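Local coordinates for putative hydroxymethylglutaryl-CoA synthase (Streptococcus mutans, PDB 3SQZ), which binds coenzyme A and probably catalyses, as a thiolase-fold enzyme, the condensation of acetyl-CoA with acetoacetyl-CoA to give 3-hydroxy-3-methylglutaryl-CoA, at residues 37-42 / 201-206; 82-87 / 114-119; 108-113 / 138-143; 333-338 / 351-356. One frame throughout, in Å; residues are numbered along the deposited sequence.

Contact 1 of 4, residues 37-42 / 201-206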
loop_
_atom_site.group_PDB
_atom_site.type_symbol
_atom_site.label_atom_id
_atom_site.label_comp_id
_atom_site.label_asym_id
_atom_site.label_seq_id
_atom_site.Cartn_x
_atom_site.Cartn_y
_atom_site.Cartn_z
ATOM N N ILE A 37 3.620 13.259 17.121
ATOM C CA ILE A 37 4.112 13.169 15.758
ATOM C C ILE A 37 3.335 12.062 15.068
ATOM O O ILE A 37 3.079 11.017 15.665
ATOM C CB ILE A 37 5.614 12.796 15.726
ATOM C CG1 ILE A 37 6.433 13.737 16.618
ATOM C CG2 ILE A 37 6.137 12.758 14.286
ATOM C CD1 ILE A 37 6.529 15.146 16.130
ATOM N N GLY A 38 2.977 12.256 13.808
ATOM C CA GLY A 38 2.318 11.178 13.107
ATOM C C GLY A 38 1.838 11.530 11.729
ATOM O O GLY A 38 2.373 12.424 11.069
ATOM N N ILE A 39 0.814 10.797 11.299
ATOM C CA ILE A 39 0.257 10.933 9.970
ATOM C C ILE A 39 -0.744 12.079 9.947
ATOM O O ILE A 39 -1.783 12.047 10.621
ATOM C CB ILE A 39 -0.419 9.624 9.512
ATOM C CG1 ILE A 39 0.588 8.461 9.519
ATOM C CG2 ILE A 39 -1.042 9.798 8.130
ATOM C CD1 ILE A 39 -0.045 7.092 9.339
ATOM N N ASP A 40 -0.414 13.100 9.166
ATOM C CA ASP A 40 -1.234 14.295 9.048
ATOM C C ASP A 40 -2.246 14.177 7.914
ATOM O O ASP A 40 -3.379 14.638 8.045
ATOM C CB ASP A 40 -0.328 15.498 8.804
ATOM C CG ASP A 40 -1.079 16.803 8.783
ATOM O OD1 ASP A 40 -1.779 17.117 9.773
ATOM O OD2 ASP A 40 -0.961 17.526 7.776
ATOM N N LYS A 41 -1.808 13.602 6.796
ATOM C CA LYS A 41 -2.650 13.429 5.619
ATOM C C LYS A 41 -2.292 12.119 4.940
ATOM O O LYS A 41 -1.134 11.688 4.992
ATOM C CB LYS A 41 -2.502 14.606 4.644
ATOM C CG LYS A 41 -3.112 15.904 5.194
ATOM C CD LYS A 41 -3.070 17.066 4.211
ATOM C CE LYS A 41 -1.650 17.588 4.033
ATOM N NZ LYS A 41 -1.616 18.927 3.350
ATOM N N ILE A 42 -3.292 11.493 4.318
ATOM C CA ILE A 42 -3.123 10.278 3.532
ATOM C C ILE A 42 -3.720 10.493 2.148
ATOM O O ILE A 42 -4.883 10.887 2.029
ATOM C CB ILE A 42 -3.819 9.056 4.181
ATOM C CG1 ILE A 42 -3.350 8.840 5.620
ATOM C CG2 ILE A 42 -3.588 7.813 3.346
ATOM C CD1 ILE A 42 -4.167 7.818 6.395
ATOM N N ARG A 201 -2.962 15.614 11.979
ATOM C CA ARG A 201 -4.413 15.723 11.996
ATOM C C ARG A 201 -5.159 14.395 11.902
ATOM O O ARG A 201 -6.372 14.380 12.086
ATOM C CB ARG A 201 -4.882 16.708 10.924
ATOM C CG ARG A 201 -4.607 18.144 11.323
ATOM C CD ARG A 201 -4.870 19.133 10.219
ATOM N NE ARG A 201 -3.905 18.977 9.139
ATOM C CZ ARG A 201 -3.890 19.720 8.041
ATOM N NH1 ARG A 201 -4.800 20.672 7.864
ATOM N NH2 ARG A 201 -2.966 19.504 7.118
ATOM N N ILE A 202 -4.458 13.293 11.641
ATOM C CA ILE A 202 -5.125 11.996 11.551
ATOM C C ILE A 202 -4.717 11.020 12.653
ATOM O O ILE A 202 -5.556 10.627 13.466
ATOM C CB ILE A 202 -4.962 11.323 10.168
ATOM C CG1 ILE A 202 -5.532 12.221 9.067
ATOM C CG2 ILE A 202 -5.635 9.950 10.160
ATOM C CD1 ILE A 202 -5.304 11.683 7.666
ATOM N N LEU A 203 -3.439 10.637 12.693
ATOM C CA LEU A 203 -3.018 9.547 13.561
ATOM C C LEU A 203 -1.693 9.867 14.237
ATOM O O LEU A 203 -0.667 10.023 13.569
ATOM C CB LEU A 203 -2.881 8.239 12.770
ATOM C CG LEU A 203 -2.774 6.948 13.590
ATOM C CD1 LEU A 203 -4.128 6.565 14.179
ATOM C CD2 LEU A 203 -2.199 5.802 12.755
ATOM N N ILE A 204 -1.711 9.935 15.561
ATOM C CA ILE A 204 -0.480 10.049 16.329
ATOM C C ILE A 204 0.194 8.687 16.370
ATOM O O ILE A 204 -0.442 7.686 16.709
ATOM C CB ILE A 204 -0.786 10.491 17.767
ATOM C CG1 ILE A 204 -1.430 11.878 17.763
ATOM C CG2 ILE A 204 0.478 10.498 18.613
ATOM C CD1 ILE A 204 -2.238 12.182 19.005
ATOM N N LEU A 205 1.477 8.643 16.019
ATOM C CA LEU A 205 2.226 7.391 16.034
ATOM C C LEU A 205 2.945 7.230 17.362
ATOM O O LEU A 205 3.497 8.186 17.904
ATOM C CB LEU A 205 3.240 7.363 14.893
ATOM C CG LEU A 205 2.647 7.329 13.487
ATOM C CD1 LEU A 205 3.736 7.508 12.441
ATOM C CD2 LEU A 205 1.893 6.032 13.265
ATOM N N HIS A 206 2.931 6.016 17.898
ATOM C CA HIS A 206 3.570 5.766 19.183
ATOM C C HIS A 206 4.893 5.039 19.049
ATOM O O HIS A 206 5.208 4.501 18.001
ATOM C CB HIS A 206 2.607 5.027 20.097
ATOM C CG HIS A 206 1.367 5.817 20.376
ATOM N ND1 HIS A 206 0.113 5.422 19.967
ATOM C CD2 HIS A 206 1.207 7.018 20.978
ATOM C CE1 HIS A 206 -0.774 6.332 20.334
ATOM N NE2 HIS A 206 -0.135 7.308 20.950
HETATM O O HOH W 1 3.925 10.875 18.729
HETATM O O HOH W 2 -2.795 21.141 4.786
#

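Contact 2 of 4, residues 82-87 / 114-119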
loop_
_atom_site.group_PDB
_atom_site.type_symbol
_atom_site.label_atom_id
_atom_site.label_comp_id
_atom_site.label_asym_id
_atom_site.label_seq_id
_atom_site.Cartn_x
_atom_site.Cartn_y
_atom_site.Cartn_z
ATOM N N THR A 82 2.570 2.989 -19.034
ATOM C CA THR A 82 2.870 4.397 -18.811
ATOM C C THR A 82 2.489 4.888 -17.407
ATOM O O THR A 82 2.690 6.058 -17.083
ATOM C CB THR A 82 2.181 5.265 -19.862
ATOM O OG1 THR A 82 0.781 4.983 -19.815
ATOM C CG2 THR A 82 2.706 4.950 -21.260
ATOM N N ASP A 83 1.954 3.997 -16.573
ATOM C CA ASP A 83 1.597 4.344 -15.194
ATOM C C ASP A 83 2.349 3.360 -14.299
ATOM O O ASP A 83 1.950 2.201 -14.170
ATOM C CB ASP A 83 0.079 4.206 -15.001
ATOM C CG ASP A 83 -0.513 5.207 -13.994
ATOM O OD1 ASP A 83 0.234 5.913 -13.277
ATOM O OD2 ASP A 83 -1.761 5.272 -13.916
ATOM N N ASP A 84 3.449 3.816 -13.700
ATOM C CA ASP A 84 4.354 2.933 -12.970
ATOM C C ASP A 84 4.498 3.363 -11.516
ATOM O O ASP A 84 3.719 4.184 -11.018
ATOM C CB ASP A 84 5.723 2.863 -13.667
ATOM C CG ASP A 84 6.499 4.159 -13.590
ATOM O OD1 ASP A 84 6.025 5.138 -12.981
ATOM O OD2 ASP A 84 7.625 4.174 -14.140
ATOM N N VAL A 85 5.491 2.805 -10.825
ATOM C CA VAL A 85 5.693 3.133 -9.420
ATOM C C VAL A 85 5.839 4.641 -9.196
ATOM O O VAL A 85 5.320 5.194 -8.225
ATOM C CB VAL A 85 6.931 2.369 -8.847
ATOM C CG1 VAL A 85 8.226 2.722 -9.601
ATOM C CG2 VAL A 85 7.087 2.625 -7.352
ATOM N N VAL A 86 6.561 5.300 -10.092
ATOM C CA VAL A 86 6.835 6.725 -9.962
ATOM C C VAL A 86 5.588 7.567 -10.173
ATOM O O VAL A 86 5.299 8.477 -9.388
ATOM C CB VAL A 86 7.932 7.158 -10.957
ATOM C CG1 VAL A 86 8.019 8.669 -11.063
ATOM C CG2 VAL A 86 9.268 6.570 -10.546
ATOM N N THR A 87 4.850 7.283 -11.239
ATOM C CA THR A 87 3.684 8.102 -11.542
ATOM C C THR A 87 2.572 7.901 -10.521
ATOM O O THR A 87 1.910 8.860 -10.133
ATOM C CB THR A 87 3.178 7.866 -12.966
ATOM O OG1 THR A 87 2.852 6.488 -13.123
ATOM C CG2 THR A 87 4.256 8.232 -13.969
ATOM N N SER A 114 8.640 -2.602 -6.687
ATOM C CA SER A 114 8.366 -2.496 -8.122
ATOM C C SER A 114 9.278 -1.447 -8.758
ATOM O O SER A 114 8.863 -0.689 -9.640
ATOM C CB SER A 114 6.900 -2.089 -8.344
ATOM O OG SER A 114 6.003 -3.008 -7.736
ATOM N N SER A 115 10.528 -1.401 -8.311
ATOM C CA SER A 115 11.450 -0.362 -8.760
ATOM C C SER A 115 11.710 -0.396 -10.257
ATOM O O SER A 115 11.617 -1.448 -10.902
ATOM C CB SER A 115 12.772 -0.455 -8.000
ATOM O OG SER A 115 13.437 -1.679 -8.253
ATOM N N VAL A 116 12.032 0.771 -10.796
ATOM C CA VAL A 116 12.306 0.917 -12.221
ATOM C C VAL A 116 13.774 1.250 -12.511
ATOM O O VAL A 116 14.145 1.404 -13.673
ATOM C CB VAL A 116 11.356 1.946 -12.890
ATOM C CG1 VAL A 116 9.932 1.425 -12.841
ATOM C CG2 VAL A 116 11.475 3.323 -12.229
ATOM N N ASP A 117 14.600 1.356 -11.465
ATOM C CA ASP A 117 16.051 1.456 -11.620
ATOM C C ASP A 117 16.685 0.719 -10.468
ATOM O O ASP A 117 16.086 0.617 -9.397
ATOM C CB ASP A 117 16.519 2.921 -11.634
ATOM C CG ASP A 117 17.868 3.091 -12.328
ATOM O OD1 ASP A 117 17.870 3.143 -13.573
ATOM O OD2 ASP A 117 18.917 3.170 -11.630
ATOM N N GLN A 118 17.904 0.233 -10.682
ATOM C CA GLN A 118 18.633 -0.492 -9.643
ATOM C C GLN A 118 19.512 0.427 -8.800
ATOM O O GLN A 118 19.993 0.023 -7.740
ATOM C CB GLN A 118 19.463 -1.610 -10.266
ATOM C CG GLN A 118 18.575 -2.652 -10.918
ATOM C CD GLN A 118 17.566 -3.192 -9.931
ATOM O OE1 GLN A 118 17.945 -3.741 -8.897
ATOM N NE2 GLN A 118 16.278 -3.017 -10.220
ATOM N N SER A 119 19.706 1.655 -9.279
ATOM C CA SER A 119 20.563 2.636 -8.617
ATOM C C SER A 119 19.763 3.868 -8.190
ATOM O O SER A 119 19.729 4.228 -7.014
ATOM C CB SER A 119 21.709 3.045 -9.549
ATOM O OG SER A 119 22.473 4.103 -8.997
HETATM O O HOH W 3 6.752 0.248 -11.486
#

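Contact 3 of 4, residues 108-113 / 138-143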
loop_
_atom_site.group_PDB
_atom_site.type_symbol
_atom_site.label_atom_id
_atom_site.label_comp_id
_atom_site.label_asym_id
_atom_site.label_seq_id
_atom_site.Cartn_x
_atom_site.Cartn_y
_atom_site.Cartn_z
ATOM N N VAL A 108 12.013 12.490 1.470
ATOM C CA VAL A 108 11.045 11.796 0.630
ATOM C C VAL A 108 11.503 10.347 0.550
ATOM O O VAL A 108 12.627 10.072 0.104
ATOM C CB VAL A 108 11.013 12.401 -0.787
ATOM C CG1 VAL A 108 10.012 11.648 -1.665
ATOM C CG2 VAL A 108 10.678 13.897 -0.746
ATOM N N ILE A 109 10.664 9.425 1.011
ATOM C CA ILE A 109 11.013 8.012 1.030
ATOM C C ILE A 109 10.012 7.245 0.179
ATOM O O ILE A 109 8.797 7.325 0.416
ATOM C CB ILE A 109 10.991 7.407 2.450
ATOM C CG1 ILE A 109 11.808 8.266 3.425
ATOM C CG2 ILE A 109 11.492 5.971 2.414
ATOM C CD1 ILE A 109 11.744 7.782 4.871
ATOM N N LEU A 110 10.511 6.492 -0.796
ATOM C CA LEU A 110 9.679 5.603 -1.597
ATOM C C LEU A 110 9.888 4.169 -1.143
ATOM O O LEU A 110 10.990 3.631 -1.284
ATOM C CB LEU A 110 10.042 5.732 -3.075
ATOM C CG LEU A 110 9.363 4.711 -4.000
ATOM C CD1 LEU A 110 7.842 4.823 -3.980
ATOM C CD2 LEU A 110 9.906 4.845 -5.418
ATOM N N ALA A 111 8.842 3.574 -0.581
ATOM C CA ALA A 111 8.811 2.149 -0.272
ATOM C C ALA A 111 8.200 1.425 -1.464
ATOM O O ALA A 111 7.109 1.788 -1.914
ATOM C CB ALA A 111 7.983 1.912 0.981
ATOM N N THR A 112 8.912 0.440 -2.004
ATOM C CA THR A 112 8.421 -0.268 -3.172
ATOM C C THR A 112 9.158 -1.584 -3.341
ATOM O O THR A 112 10.285 -1.741 -2.860
ATOM C CB THR A 112 8.577 0.586 -4.468
ATOM O OG1 THR A 112 7.908 -0.055 -5.556
ATOM C CG2 THR A 112 10.054 0.777 -4.841
ATOM N N GLU A 113 8.520 -2.518 -4.041
ATOM C CA GLU A 113 9.210 -3.679 -4.590
ATOM C C GLU A 113 9.007 -3.743 -6.102
ATOM O O GLU A 113 9.219 -4.788 -6.720
ATOM C CB GLU A 113 8.784 -4.982 -3.897
ATOM C CG GLU A 113 7.292 -5.251 -3.925
ATOM C CD GLU A 113 6.931 -6.627 -3.400
ATOM O OE1 GLU A 113 7.244 -7.616 -4.094
ATOM O OE2 GLU A 113 6.327 -6.716 -2.297
ATOM N N SER A 138 16.309 12.050 -0.456
ATOM C CA SER A 138 15.337 11.225 -1.163
ATOM C C SER A 138 15.967 9.860 -1.388
ATOM O O SER A 138 17.126 9.768 -1.825
ATOM C CB SER A 138 15.018 11.852 -2.514
ATOM O OG SER A 138 14.492 13.159 -2.377
ATOM N N PHE A 139 15.234 8.795 -1.077
ATOM C CA PHE A 139 15.749 7.451 -1.292
ATOM C C PHE A 139 14.601 6.444 -1.265
ATOM O O PHE A 139 13.457 6.779 -0.934
ATOM C CB PHE A 139 16.845 7.101 -0.257
ATOM C CG PHE A 139 16.351 7.099 1.148
ATOM C CD1 PHE A 139 15.896 5.920 1.725
ATOM C CD2 PHE A 139 16.311 8.270 1.889
ATOM C CE1 PHE A 139 15.397 5.912 3.006
ATOM C CE2 PHE A 139 15.805 8.271 3.179
ATOM C CZ PHE A 139 15.352 7.089 3.737
ATOM N N GLU A 140 14.934 5.205 -1.587
ATOM C CA GLU A 140 14.000 4.102 -1.639
ATOM C C GLU A 140 14.294 3.130 -0.501
ATOM O O GLU A 140 15.457 2.959 -0.110
ATOM C CB GLU A 140 14.236 3.398 -2.964
ATOM C CG GLU A 140 13.085 2.760 -3.653
ATOM C CD GLU A 140 13.459 2.282 -5.048
ATOM O OE1 GLU A 140 13.440 3.067 -6.020
ATOM O OE2 GLU A 140 13.745 1.093 -5.169
ATOM N N MET A 141 13.245 2.493 0.015
ATOM C CA MET A 141 13.394 1.346 0.903
ATOM C C MET A 141 12.798 0.111 0.255
ATOM O O MET A 141 11.782 0.191 -0.442
ATOM C CB MET A 141 12.702 1.587 2.237
ATOM C CG MET A 141 13.353 2.626 3.108
ATOM S SD MET A 141 12.420 2.679 4.649
ATOM C CE MET A 141 13.409 3.794 5.626
ATOM N N LYS A 142 13.416 -1.033 0.514
ATOM C CA LYS A 142 12.975 -2.302 -0.045
ATOM C C LYS A 142 12.994 -3.396 1.006
ATOM O O LYS A 142 14.020 -3.647 1.644
ATOM C CB LYS A 142 13.880 -2.737 -1.205
ATOM C CG LYS A 142 13.480 -4.074 -1.828
ATOM C CD LYS A 142 14.652 -4.760 -2.532
ATOM C CE LYS A 142 15.138 -3.985 -3.745
ATOM N NZ LYS A 142 16.433 -4.523 -4.254
ATOM N N GLU A 143 11.846 -4.051 1.148
ATOM C CA GLU A 143 11.699 -5.326 1.840
ATOM C C GLU A 143 10.258 -5.741 1.597
ATOM O O GLU A 143 9.362 -5.499 2.427
ATOM C CB GLU A 143 12.040 -5.247 3.332
ATOM C CG GLU A 143 11.663 -6.461 4.193
ATOM C CD GLU A 143 11.595 -7.806 3.483
ATOM O OE1 GLU A 143 12.488 -8.182 2.692
ATOM O OE2 GLU A 143 10.603 -8.529 3.759
HETATM O O HOH W 4 9.716 -2.987 -0.374
HETATM O O HOH W 5 12.816 -1.329 -4.168
#

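Contact 4 of 4, residues 333-338 / 351-356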
loop_
_atom_site.group_PDB
_atom_site.type_symbol
_atom_site.label_atom_id
_atom_site.label_comp_id
_atom_site.label_asym_id
_atom_site.label_seq_id
_atom_site.Cartn_x
_atom_site.Cartn_y
_atom_site.Cartn_z
ATOM N N GLY A 333 -9.155 9.594 19.959
ATOM C CA GLY A 333 -8.646 8.926 21.136
ATOM C C GLY A 333 -8.655 7.419 21.028
ATOM O O GLY A 333 -8.005 6.755 21.823
ATOM N N ASP A 334 -9.393 6.868 20.066
ATOM C CA ASP A 334 -9.322 5.433 19.810
ATOM C C ASP A 334 -7.927 5.064 19.323
ATOM O O ASP A 334 -7.310 5.800 18.540
ATOM C CB ASP A 334 -10.329 5.014 18.738
ATOM C CG ASP A 334 -11.742 4.838 19.266
ATOM O OD1 ASP A 334 -11.939 4.717 20.494
ATOM O OD2 ASP A 334 -12.665 4.779 18.418
ATOM N N LYS A 335 -7.452 3.906 19.768
ATOM C CA LYS A 335 -6.161 3.390 19.337
ATOM C C LYS A 335 -6.337 2.295 18.308
ATOM O O LYS A 335 -7.277 1.503 18.363
ATOM C CB LYS A 335 -5.375 2.842 20.526
ATOM C CG LYS A 335 -5.013 3.897 21.544
ATOM C CD LYS A 335 -4.118 3.324 22.633
ATOM C CE LYS A 335 -4.912 2.994 23.888
ATOM N NZ LYS A 335 -5.426 4.233 24.539
ATOM N N ILE A 336 -5.410 2.263 17.360
ATOM C CA ILE A 336 -5.427 1.289 16.285
ATOM C C ILE A 336 -4.111 0.535 16.322
ATOM O O ILE A 336 -3.048 1.140 16.480
ATOM C CB ILE A 336 -5.578 1.986 14.914
ATOM C CG1 ILE A 336 -6.903 2.751 14.871
ATOM C CG2 ILE A 336 -5.506 0.976 13.769
ATOM C CD1 ILE A 336 -7.084 3.589 13.634
ATOM N N ALA A 337 -4.183 -0.788 16.212
ATOM C CA ALA A 337 -2.989 -1.617 16.089
ATOM C C ALA A 337 -2.843 -2.035 14.640
ATOM O O ALA A 337 -3.835 -2.360 13.978
ATOM C CB ALA A 337 -3.090 -2.838 16.981
ATOM N N LEU A 338 -1.606 -2.031 14.157
ATOM C CA LEU A 338 -1.312 -2.355 12.770
ATOM C C LEU A 338 -0.267 -3.470 12.692
ATOM O O LEU A 338 0.761 -3.426 13.385
ATOM C CB LEU A 338 -0.815 -1.112 12.025
ATOM C CG LEU A 338 -1.818 0.047 11.946
ATOM C CD1 LEU A 338 -1.586 1.068 13.056
ATOM C CD2 LEU A 338 -1.757 0.710 10.586
ATOM N N THR A 351 1.416 1.023 16.537
ATOM C CA THR A 351 0.110 1.533 16.925
ATOM C C THR A 351 0.024 3.031 16.736
ATOM O O THR A 351 1.037 3.727 16.611
ATOM C CB THR A 351 -0.200 1.247 18.397
ATOM O OG1 THR A 351 0.688 2.016 19.216
ATOM C CG2 THR A 351 -0.061 -0.234 18.719
ATOM N N GLY A 352 -1.203 3.533 16.763
ATOM C CA GLY A 352 -1.440 4.959 16.689
ATOM C C GLY A 352 -2.758 5.327 17.338
ATOM O O GLY A 352 -3.600 4.463 17.599
ATOM N N THR A 353 -2.938 6.617 17.589
ATOM C CA THR A 353 -4.157 7.127 18.211
ATOM C C THR A 353 -4.801 8.161 17.301
ATOM O O THR A 353 -4.129 9.059 16.786
ATOM C CB THR A 353 -3.856 7.779 19.578
ATOM O OG1 THR A 353 -3.381 6.773 20.475
ATOM C CG2 THR A 353 -5.111 8.411 20.169
ATOM N N LEU A 354 -6.107 8.026 17.092
ATOM C CA LEU A 354 -6.834 8.965 16.241
ATOM C C LEU A 354 -6.957 10.346 16.862
ATOM O O LEU A 354 -7.197 10.487 18.063
ATOM C CB LEU A 354 -8.221 8.430 15.916
ATOM C CG LEU A 354 -8.233 7.293 14.901
ATOM C CD1 LEU A 354 -9.615 6.660 14.828
ATOM C CD2 LEU A 354 -7.797 7.792 13.526
ATOM N N VAL A 355 -6.833 11.359 16.014
ATOM C CA VAL A 355 -6.886 12.753 16.415
ATOM C C VAL A 355 -8.257 13.346 16.103
ATOM O O VAL A 355 -8.828 13.097 15.043
ATOM C CB VAL A 355 -5.795 13.541 15.659
ATOM C CG1 VAL A 355 -5.842 15.018 15.993
ATOM C CG2 VAL A 355 -4.427 12.958 15.982
ATOM N N LYS A 356 -8.784 14.115 17.045
ATOM C CA LYS A 356 -10.010 14.865 16.840
ATOM C C LYS A 356 -9.939 15.653 15.531
ATOM O O LYS A 356 -8.982 16.396 15.281
ATOM C CB LYS A 356 -10.193 15.815 18.018
ATOM C CG LYS A 356 -11.327 16.796 17.891
ATOM C CD LYS A 356 -11.422 17.628 19.154
ATOM C CE LYS A 356 -12.527 18.654 19.052
ATOM N NZ LYS A 356 -12.727 19.302 20.374
#

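Contact 1 of 4, residues 37-42 / 201-206
Strands 37-42 and 203-205 run antiparallel at 151°, with Ile39 opposite Leu203 as a hydrogen-bonded pair and Gly38 opposite Ile204 as a non-hydrogen-bonded one. The pairing ends in a classic beta bulge: Ile39 O accepts from Leu203 N at 3.0 Å and also from Ile202 N at 3.1 Å. Beside the bulge, Ile39 N donates to Leu203 O and Leu205 N to Ile37 O. On its other side, Arg201 grips Asp40 side-on. Its NE meets Asp40 OD1 at 2.9 Å and its NH2 meets Asp40 OD2, also at 2.9 Å; the two flat groups lie only 16° apart. Asp40 turns its carboxylate there by holding CG anti to the backbone N (chi1 -175°), and Arg201 N adds a third bond through the anti lone pair of OD1. Lys41 lies alongside Arg201, and a water joins its NZ to Arg201 NH2; Lys41 NZ itself is salt-bridged to Asp101. Apolar packing completes the contact. Ile42 CG1 meets Ile202 CD1 at 4.0 Å, and Leu205 CG rests on Gly38 CA at 3.9 Å. In the central mixed sheet, strand 188-198 flanks 37-45 and strand 346-354 flanks 203-213, while Leu152 of helix 147-161 packs on Ile39 and Leu205.

Contact 2 of 4, residues 82-87 / 114-119
Val85 sets CG1 between its backbone N and carbonyl carbon (chi1 60°), while Val116 keeps its own CG1 beside the backbone N (chi1 -65°), and the two methyls meet at 3.9 Å, the two side chains running in opposite senses. The same Val85 CG1 lies 3.5 Å from Ser114 O. A second pair of methyls, Val86 CG2 and Val116 CG2, is looser at 4.3 Å. No direct hydrogen bond spans the segments; instead a water accepts from Val85 N and donates to Ser114 O, tying the first turn of helix 85-94 to the loop. A capping box starts the helix. Asp84, the N-cap, accepts from Thr87 N at its OD1 (3.0 Å), and Asp84 N donates in return to Thr87 OG1 (2.8 Å). The Thr87 hydroxyl donates a hydrogen bond to Asp83 OD1 (Thr87 OG1 to Asp83 OD1 2.7 Å), which fixes its rotation. With OD1 committed to the cap, Asp84 OD2 faces Val116 CG1 at 3.8 Å and is salt-bridged to Arg417 and hydrogen-bonded to the Tyr419 hydroxyl. Ser114 OG is anchored by Asp173 and Ile174, next to Glu113, a predicted catalytic residue. The contact thus joins the start of helix 85-94 to the loop after strand 105-111, with Arg417 and Tyr419 of strand 416-421 packing on Val116, and Tyr125 and Leu129 of helix 122-129 on Val86.

Contact 3 of 4, residues 108-113 / 138-143
Leu110 O accepts from Met141 N at 2.8 Å, the shortest bond between these parallel strands, and Glu140 CA makes a CA-H...O contact with the same oxygen, CA to O 3.1 Å. The ladder continues on both sides: Val108 O accepts from Phe139 N, Phe139 O from Leu110 N, and Met141 O from Thr112 N, the last longer, at 3.3 Å. On one face Ile109 runs alongside Phe139 in the same direction, with Ile109 CG1 3.7 Å from Phe139 CZ. Phe139 CG lies between the backbone N and carbonyl carbon (chi1 62°), which carries the ring over to Ile109, and Met141 CE comes to the ring edge in its plane. Farther along, Ile109 CG2 meets Met141 CG at 3.9 Å. The other face carries Leu110 and Glu140, whose carboxylate brings OE2 to within 3.7 Å of Thr112 CG2. Gly122 N holds Glu140 OE1, and a water donates to both Glu140 OE2 (2.8 Å) and Thr112 O. The strands belong to a beta-alpha-beta unit with helix 122-129, which packs on the Leu110 face, while helix 147-161 covers the Ile109 face. Thr112 OG1 is engaged by Ser172, Asp173 and Ser114. The apolar Ile109, Phe139 and Met141 face thus contrasts with the hydrated Glu140 and Thr112 end, consistent with a well-defined backbone leading into Glu113, a predicted catalytic proton donor or acceptor.

Contact 4 of 4, residues 333-338 / 351-356
Four backbone bonds join Gly333, Asp334 and Ile336 to Gly352 and Leu354 across an antiparallel hairpin. Ile336 and Gly352 form a reciprocal pair, Ile336 N giving to Gly352 O at 2.9 Å and Gly352 N to Ile336 O at 3.0 Å. At the open end Leu354 is held twice: its N donates to Asp334 O at 2.9 Å, nearly straight at 171°, and its O accepts from Gly333 N, also at 2.9 Å. The intervening residues bond outward, Lys335 and Ala337 to the chain at 262-265, Thr351 to His206 and Thr353 to Ile204, so that both strands are paired on either flank. Asp334 OD2 is satisfied by Val331 N, just before the strand. On one face Lys335 and Thr353 run alongside each other, bringing CG of the lysine 3.5 Å from OG1 of the threonine. With Thr353 OG1 beside the backbone N (chi1 -65°), CG2 points anti to that N and reaches Gly333 CA at 3.7 Å. On the other face Ile336 CD1 sits 4.1 Å from Leu354 CG, Ile336 being covered by Leu320, Leu323 and Leu324 of helix 315-326. Cohesion therefore rests on main-chain bonds and an apolar helix-covered face, with no salt bridge or side-chain hydrogen bond between the two segments.

From the N terminus, the first strand enters contact 1, whose loop closes only when the chain returns at 201-206, after about 160 residues. Contacts 2 and 3 both lie within that loop and cross each other, their segments alternating as 82-87, 108-113, 114-119 and 138-143; they touch where Val85 CG2 packs against Thr112 and Leu110. Contact 4 follows in series as a short, local hairpin. It adjoins contact 1, because strand 346-354 pairs with 203-213. Contacts 1, 3 and 4 thus tie together one mixed sheet at its middle and toward both ends, while contact 2 fastens a helix start and loop beside contact 3.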